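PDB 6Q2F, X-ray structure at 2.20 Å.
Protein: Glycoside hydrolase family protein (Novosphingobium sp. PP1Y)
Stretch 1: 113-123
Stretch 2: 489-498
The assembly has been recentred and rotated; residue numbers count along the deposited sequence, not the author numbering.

Stretch 1, residues 113-123: AFRFAAHEADR
Stretch 2 489-498: PDMVGKRGVR

The contact sets one face of an α-helix, residues 113-123, against a tightly turned loop, residues 489-498, joining a small apolar patch and a selenium-aromatic and CH-pi contact to a two-pronged salt bridge, with 389 Å² buried over both sides.

The helix is regular, with phi/psi near -63/-42 and i to i+4 bonds from Ala 117 N to Ala 113 O (2.9 Å) through Arg 123 N to His 119 O (2.8 Å). The loop opens with a short 3-10 segment at Pro 489 and Asp 490, and then folds back on itself: Val 497 N donates to Met 491 O (2.8 Å) and Gly 493 N to Val 497 O (2.8 Å). Two glycines make this fold possible. Gly 493 sits at phi/psi 120/-108, where a CB would jam against the preceding carbonyl. Gly 496, at 74/-110, has a positive phi, and a CB there would lie 2.4 Å from Met 491 O. The backbones come closest at this second glycine, with Ala 118 CA 4.5 Å from Gly 496 CA and Ala 118 O 3.7 Å from Gly 496 CA. Contacts step from Phe 114 with Val 497, through Ala 118 with Gly 496, to Asp 122 with Arg 495, so the 495-497 segment runs obliquely against the helix direction.

Such closeness suits a small residue on the helix. Ala 118 points its CB toward the loop and packs it 4.0 Å from Met 491 CB. One turn earlier, Phe 114 (chi1 t, chi2 85°) leaves its backbone sideways, but its ring reaches the loop: CE2 meets Val 497 CG2 at 3.6 Å, with the methyl at the ring edge, near its plane. Val 497 is in the t rotamer, and the pairing buries apolar surface on both partners.

Met 491 is selenomethionine, with chi1 and chi2 both m and chi3 at 117°. Its CA-to-CB bond points toward the helix, and its polarizable side chain lies over one face of the His 119 ring, with Met 491 CG 3.8 Å and SE 3.9 Å from the ring centroid, both about 20° off the normal. Met 491 SE also approaches Ala 118 O at 3.8 Å and Asp 122 CB at 3.9 Å. His 119 starts away from the loop, but chi1 -85° and chi2 -74° bring its ring back to meet this side chain. His 119 NE2 is hydrogen-bonded to a water O at 2.9 Å, and that water donates a weak bond from its O to Asp 490 OD1 (3.3 Å), a loose polar link beside this contact.

One turn beyond Ala 118, Asp 122 (chi1 t, chi2 71°) points toward the loop and supplies the charged pairing. Arg 495, with chi1 to chi4 of m, t, p and -157°, presents the edge of its guanidinium: NE donates to Asp 122 OD1 at 3.1 Å and NH2 to Asp 122 OD2 at 2.9 Å. Each carboxylate oxygen takes one N-H donor, although the carboxylate is tilted well out of the guanidinium plane. A second water donates from its O to Asp 122 OD1 (2.5 Å) and accepts from Gly 496 N (3.1 Å), thereby tying the carboxylate to the loop backbone as well.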

# COMPACT_ATOMS: atom_id res chain seq x y z
N ALA A 113 -1.75 -22.21 -23.34
CA ALA A 113 -2.64 -21.07 -23.16
C ALA A 113 -1.85 -19.80 -22.85
O ALA A 113 -2.10 -18.76 -23.45
CB ALA A 113 -3.64 -21.36 -22.04
N PHE A 114 -0.88 -19.88 -21.95
CA PHE A 114 -0.13 -18.68 -21.60
C PHE A 114 0.70 -18.20 -22.79
O PHE A 114 0.79 -16.99 -23.04
CB PHE A 114 0.78 -18.89 -20.38
CG PHE A 114 1.45 -17.62 -19.96
CD1 PHE A 114 0.81 -16.74 -19.10
CD2 PHE A 114 2.69 -17.26 -20.47
CE1 PHE A 114 1.40 -15.54 -18.73
CE2 PHE A 114 3.29 -16.05 -20.10
CZ PHE A 114 2.64 -15.19 -19.23
N ARG A 115 1.33 -19.13 -23.50
CA ARG A 115 2.05 -18.77 -24.71
C ARG A 115 1.14 -18.03 -25.68
O ARG A 115 1.54 -17.03 -26.30
CB ARG A 115 2.63 -20.02 -25.38
CG ARG A 115 3.27 -19.74 -26.74
CD ARG A 115 4.03 -20.94 -27.28
NE ARG A 115 5.09 -21.35 -26.36
CZ ARG A 115 6.03 -22.24 -26.65
NH1 ARG A 115 6.07 -22.81 -27.85
NH2 ARG A 115 6.94 -22.55 -25.75
N PHE A 116 -0.08 -18.52 -25.84
CA PHE A 116 -1.05 -17.85 -26.69
C PHE A 116 -1.35 -16.45 -26.19
O PHE A 116 -1.43 -15.51 -26.98
CB PHE A 116 -2.32 -18.67 -26.76
CG PHE A 116 -3.35 -18.10 -27.68
CD1 PHE A 116 -3.19 -18.23 -29.06
CD2 PHE A 116 -4.46 -17.43 -27.19
CE1 PHE A 116 -4.16 -17.71 -29.93
CE2 PHE A 116 -5.42 -16.91 -28.06
CZ PHE A 116 -5.26 -17.05 -29.43
N ALA A 117 -1.55 -16.30 -24.88
CA ALA A 117 -1.75 -14.97 -24.31
C ALA A 117 -0.59 -14.06 -24.63
O ALA A 117 -0.78 -12.89 -24.97
CB ALA A 117 -1.93 -15.05 -22.78
N ALA A 118 0.64 -14.58 -24.55
CA ALA A 118 1.79 -13.73 -24.79
C ALA A 118 1.84 -13.31 -26.26
O ALA A 118 2.16 -12.16 -26.57
CB ALA A 118 3.08 -14.45 -24.38
N HIS A 119 1.50 -14.23 -27.17
CA HIS A 119 1.53 -13.89 -28.59
C HIS A 119 0.41 -12.93 -28.94
O HIS A 119 0.57 -12.07 -29.82
CB HIS A 119 1.44 -15.16 -29.44
CG HIS A 119 2.77 -15.81 -29.65
ND1 HIS A 119 3.73 -15.30 -30.51
CD2 HIS A 119 3.33 -16.92 -29.09
CE1 HIS A 119 4.80 -16.08 -30.48
NE2 HIS A 119 4.58 -17.07 -29.64
N GLU A 120 -0.74 -13.07 -28.28
CA GLU A 120 -1.85 -12.16 -28.54
C GLU A 120 -1.53 -10.77 -28.02
O GLU A 120 -1.87 -9.77 -28.67
CB GLU A 120 -3.14 -12.67 -27.90
CG GLU A 120 -3.77 -13.84 -28.64
CD GLU A 120 -4.32 -13.43 -30.00
OE1 GLU A 120 -5.42 -12.83 -30.04
OE2 GLU A 120 -3.65 -13.71 -31.01
N ALA A 121 -0.89 -10.67 -26.85
CA ALA A 121 -0.50 -9.36 -26.35
C ALA A 121 0.52 -8.72 -27.28
O ALA A 121 0.43 -7.54 -27.61
CB ALA A 121 0.05 -9.46 -24.93
N ASP A 122 1.51 -9.51 -27.73
CA ASP A 122 2.46 -9.01 -28.71
C ASP A 122 1.73 -8.54 -29.97
O ASP A 122 1.95 -7.43 -30.44
CB ASP A 122 3.47 -10.10 -29.04
CG ASP A 122 4.47 -9.67 -30.09
OD1 ASP A 122 5.34 -8.82 -29.77
OD2 ASP A 122 4.40 -10.19 -31.22
N ARG A 123 0.85 -9.39 -30.52
CA ARG A 123 0.14 -9.04 -31.74
C ARG A 123 -0.72 -7.79 -31.55
O ARG A 123 -0.79 -6.94 -32.44
CB ARG A 123 -0.73 -10.22 -32.18
CG ARG A 123 -1.66 -9.90 -33.34
CD ARG A 123 -2.41 -11.16 -33.79
NE ARG A 123 -3.53 -11.48 -32.90
CZ ARG A 123 -4.70 -10.85 -32.93
NH1 ARG A 123 -4.92 -9.87 -33.81
NH2 ARG A 123 -5.67 -11.20 -32.08
N PRO A 489 11.16 -18.28 -25.29
CA PRO A 489 12.09 -17.20 -24.91
C PRO A 489 11.93 -15.95 -25.75
O PRO A 489 12.25 -14.86 -25.28
CB PRO A 489 13.49 -17.82 -25.08
CG PRO A 489 13.23 -19.33 -25.37
CD PRO A 489 11.84 -19.41 -25.93
N ASP A 490 11.40 -16.06 -26.98
CA ASP A 490 11.11 -14.88 -27.77
C ASP A 490 9.96 -14.07 -27.20
O ASP A 490 9.72 -12.94 -27.65
CB ASP A 490 10.82 -15.27 -29.24
CG ASP A 490 9.70 -16.33 -29.36
OD1 ASP A 490 9.71 -17.31 -28.58
OD2 ASP A 490 8.81 -16.18 -30.24
N MSE A 491 9.23 -14.60 -26.23
CA MSE A 491 8.06 -13.92 -25.71
C MSE A 491 8.25 -13.51 -24.25
O MSE A 491 7.29 -13.33 -23.52
CB MSE A 491 6.83 -14.82 -25.85
CG MSE A 491 6.31 -14.98 -27.27
SE MSE A 491 5.54 -13.27 -27.99
CE MSE A 491 6.77 -12.97 -29.44
N VAL A 492 9.50 -13.38 -23.82
CA VAL A 492 9.82 -12.88 -22.50
C VAL A 492 10.93 -11.84 -22.67
O VAL A 492 12.02 -12.16 -23.16
CB VAL A 492 10.26 -13.99 -21.53
CG1 VAL A 492 10.59 -13.39 -20.19
CG2 VAL A 492 9.15 -15.06 -21.39
N GLY A 493 10.66 -10.60 -22.26
CA GLY A 493 11.65 -9.55 -22.40
C GLY A 493 11.14 -8.43 -23.28
O GLY A 493 10.26 -7.68 -22.86
N LYS A 494 11.67 -8.32 -24.49
CA LYS A 494 11.29 -7.23 -25.39
C LYS A 494 9.94 -7.46 -26.05
O LYS A 494 9.35 -6.50 -26.57
CB LYS A 494 12.36 -7.03 -26.45
CG LYS A 494 13.69 -6.59 -25.84
CD LYS A 494 14.70 -6.18 -26.91
CE LYS A 494 15.55 -5.02 -26.40
NZ LYS A 494 16.37 -4.42 -27.49
N ARG A 495 9.43 -8.69 -26.03
CA ARG A 495 8.17 -9.02 -26.66
C ARG A 495 7.42 -9.97 -25.74
O ARG A 495 8.02 -10.68 -24.93
CB ARG A 495 8.40 -9.65 -28.04
CG ARG A 495 8.86 -8.63 -29.11
CD ARG A 495 9.18 -9.32 -30.42
NE ARG A 495 7.99 -9.65 -31.20
CZ ARG A 495 7.94 -10.60 -32.13
NH1 ARG A 495 9.01 -11.34 -32.41
NH2 ARG A 495 6.80 -10.83 -32.78
N GLY A 496 6.09 -9.96 -25.86
CA GLY A 496 5.26 -10.86 -25.06
C GLY A 496 5.17 -10.40 -23.62
O GLY A 496 4.52 -9.39 -23.32
N VAL A 497 5.79 -11.15 -22.71
CA VAL A 497 5.87 -10.74 -21.30
C VAL A 497 6.90 -9.61 -21.20
O VAL A 497 8.08 -9.81 -21.48
CB VAL A 497 6.23 -11.92 -20.40
CG1 VAL A 497 6.25 -11.50 -18.93
CG2 VAL A 497 5.25 -13.07 -20.59
N ARG A 498 6.43 -8.41 -20.85
CA ARG A 498 7.31 -7.26 -20.78
C ARG A 498 7.70 -6.91 -19.36
O ARG A 498 8.61 -6.10 -19.16
CB ARG A 498 6.65 -6.01 -21.39
CG ARG A 498 6.10 -6.24 -22.81
CD ARG A 498 7.22 -6.69 -23.74
NE ARG A 498 8.38 -5.81 -23.63
CZ ARG A 498 8.47 -4.62 -24.21
NH1 ARG A 498 7.46 -4.14 -24.94
NH2 ARG A 498 9.57 -3.88 -24.04
O HOH W 1 6.65 -18.53 -28.24
O HOH W 2 5.34 -7.56 -27.65